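Local structure of stringent starvation protein A homolog (Haemophilus influenzae, 3LYK) at residues Q40-P43 with E44-E48. The protein probably associates with the RNA polymerase holoenzyme in an equimolar complex, but not with the core enzyme, and belongs to the glutathione S-transferase superfamily. Numbering follows the deposited sequence. Where two conformers were deposited one is given.
Sequences QALP and EDLME
Met47, a selenomethionine, reaches back over the start of its helix to Leu42, and its path can be followed atom by atom. Met47 CB lies 4.1 Å from Pro43 O. Met47 CG passes nearer the same oxygen, 3.5 Å from Pro43 O. The chain then bends at both chi2 and chi3, a fold that sets Met47 SE 3.8 Å from Leu42 CD1. The two side chains cross at about a right angle. Met47 SE also meets Leu42 CB, at 4.0 Å, and the contact is apolar. Pro43 holds the N-cap position of helix 44-49, which follows strand 30-36 in the thioredoxin-like N-terminal domain of the GST fold. Pro43 O accepts the first turn's hydrogen bond from Met47 N at 3.2 Å; an N-H...O angle of 166° makes it nearly straight. The proline ring packs against Asp45 and Leu46. Pro43 CG is 3.9 Å from Leu46 CB, while Asp45 OD1 stands 3.4 Å from Pro43 CB. Asp45 has CG between its backbone N and carbonyl carbon (chi1 65°), which brings OD1 beside the ring, where it is buried without a polar partner in the model. Leu46, the buried member, also packs on Phe10 of strand 3-11 and on Val55, whereas Leu42 and Pro43 both rest on Val37.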
ATOM      1  N   GLN B  40      19.058   3.167 -15.488  0.50 27.12           N
ATOM      2  CA  GLN B  40      19.978   4.328 -15.514  0.50 26.71           C
ATOM      3  C   GLN B  40      19.662   5.296 -16.639  0.50 25.83           C
ATOM      4  O   GLN B  40      20.160   6.406 -16.656  0.50 26.63           O
ATOM      5  CB  GLN B  40      21.419   3.859 -15.677  0.50 26.94           C
ATOM      6  CG  GLN B  40      21.723   2.618 -14.882  0.50 28.99           C
ATOM      7  CD  GLN B  40      21.328   2.773 -13.447  0.50 30.97           C
ATOM      8  OE1 GLN B  40      20.853   1.826 -12.815  0.50 34.72           O
ATOM      9  NE2 GLN B  40      21.498   3.981 -12.916  0.50 33.35           N
ATOM     10  N   ALA B  41      18.837   4.859 -17.578  1.00 25.35           N
ATOM     11  CA  ALA B  41      18.579   5.600 -18.835  1.00 24.40           C
ATOM     12  C   ALA B  41      17.093   5.566 -19.217  1.00 23.76           C
ATOM     13  O   ALA B  41      16.699   4.991 -20.241  1.00 22.17           O
ATOM     14  CB  ALA B  41      19.457   5.072 -19.997  1.00 23.08           C
ATOM     15  N   LEU B  42      16.276   6.224 -18.388  1.00 24.10           N
ATOM     16  CA  LEU B  42      14.816   6.115 -18.485  1.00 23.73           C
ATOM     17  C   LEU B  42      14.365   6.786 -19.743  1.00 22.77           C
ATOM     18  O   LEU B  42      14.929   7.788 -20.101  1.00 22.98           O
ATOM     19  CB  LEU B  42      14.154   6.804 -17.258  1.00 23.82           C
ATOM     20  CG  LEU B  42      14.564   6.175 -15.927  1.00 26.20           C
ATOM     21  CD1 LEU B  42      14.062   7.026 -14.719  1.00 31.53           C
ATOM     22  CD2 LEU B  42      14.061   4.727 -15.843  1.00 23.58           C
ATOM     23  N   PRO B  43      13.349   6.239 -20.425  1.00 23.00           N
ATOM     24  CA  PRO B  43      12.882   6.932 -21.623  1.00 23.37           C
ATOM     25  C   PRO B  43      12.092   8.202 -21.285  1.00 24.79           C
ATOM     26  O   PRO B  43      11.399   8.245 -20.224  1.00 23.49           O
ATOM     27  CB  PRO B  43      11.995   5.892 -22.331  1.00 24.10           C
ATOM     28  CG  PRO B  43      11.477   5.004 -21.212  1.00 22.67           C
ATOM     29  CD  PRO B  43      12.542   5.049 -20.094  1.00 22.86           C
ATOM     30  N   GLU B  44      12.216   9.228 -22.149  1.00 25.39           N
ATOM     31  CA  GLU B  44      11.510  10.508 -21.930  1.00 27.87           C
ATOM     32  C   GLU B  44       9.988  10.317 -21.946  1.00 28.41           C
ATOM     33  O   GLU B  44       9.305  10.994 -21.239  1.00 28.13           O
ATOM     34  CB  GLU B  44      11.905  11.578 -22.937  1.00 28.07           C
ATOM     35  CG  GLU B  44      13.259  12.231 -22.610  1.00 31.51           C
ATOM     36  CD  GLU B  44      13.839  12.987 -23.802  1.00 36.19           C
ATOM     37  OE1 GLU B  44      13.566  12.586 -24.960  1.00 38.01           O
ATOM     38  OE2 GLU B  44      14.565  13.983 -23.574  1.00 39.68           O
ATOM     39  N   ASP B  45       9.471   9.368 -22.715  1.00 29.43           N
ATOM     40  CA  ASP B  45       8.022   9.189 -22.689  1.00 31.92           C
ATOM     41  C   ASP B  45       7.497   8.633 -21.331  1.00 30.75           C
ATOM     42  O   ASP B  45       6.406   9.006 -20.925  1.00 32.06           O
ATOM     43  CB  ASP B  45       7.510   8.422 -23.917  1.00 32.46           C
ATOM     44  CG  ASP B  45       8.016   6.998 -23.951  1.00 39.75           C
ATOM     45  OD1 ASP B  45       8.781   6.633 -23.027  1.00 45.54           O
ATOM     46  OD2 ASP B  45       7.681   6.233 -24.902  1.00 46.94           O
ATOM     47  N   LEU B  46       8.274   7.792 -20.630  1.00 29.20           N
ATOM     48  CA  LEU B  46       7.945   7.427 -19.252  1.00 28.47           C
ATOM     49  C   LEU B  46       7.951   8.654 -18.334  1.00 29.20           C
ATOM     50  O   LEU B  46       7.021   8.815 -17.522  1.00 27.19           O
ATOM     51  CB  LEU B  46       8.863   6.335 -18.667  1.00 27.12           C
ATOM     52  CG  LEU B  46       8.642   5.984 -17.179  1.00 26.20           C
ATOM     53  CD1 LEU B  46       7.233   5.432 -16.939  1.00 20.95           C
ATOM     54  CD2 LEU B  46       9.674   5.021 -16.643  1.00 23.14           C
HETATM   55  N   MSE B  47       8.999   9.486 -18.428  1.00 30.31           N
HETATM   56  CA  MSE B  47       9.079  10.735 -17.624  1.00 32.85           C
HETATM   57  C   MSE B  47       7.880  11.695 -17.820  1.00 32.85           C
HETATM   58  O   MSE B  47       7.417  12.286 -16.871  1.00 33.26           O
HETATM   59  CB  MSE B  47      10.384  11.503 -17.896  1.00 34.15           C
HETATM   60  CG  MSE B  47      11.633  10.655 -17.732  1.00 36.20           C
HETATM   61 SE   MSE B  47      11.745   9.780 -15.985  1.00 46.43          SE
HETATM   62  CE  MSE B  47      11.384  11.291 -14.747  1.00 38.15           C
ATOM     63  N   GLU B  48       7.425  11.827 -19.058  1.00 33.75           N
ATOM     64  CA  GLU B  48       6.246  12.580 -19.455  1.00 35.46           C
ATOM     65  C   GLU B  48       4.967  12.068 -18.742  1.00 35.07           C
ATOM     66  O   GLU B  48       4.147  12.863 -18.287  1.00 35.67           O
ATOM     67  CB  GLU B  48       6.065  12.382 -20.951  1.00 36.26           C
ATOM     68  CG  GLU B  48       5.892  13.625 -21.792  1.00 43.49           C
ATOM     69  CD  GLU B  48       6.494  13.435 -23.208  1.00 51.66           C
ATOM     70  OE1 GLU B  48       7.456  14.182 -23.558  1.00 56.04           O
ATOM     71  OE2 GLU B  48       6.039  12.518 -23.958  1.00 52.68           O
TER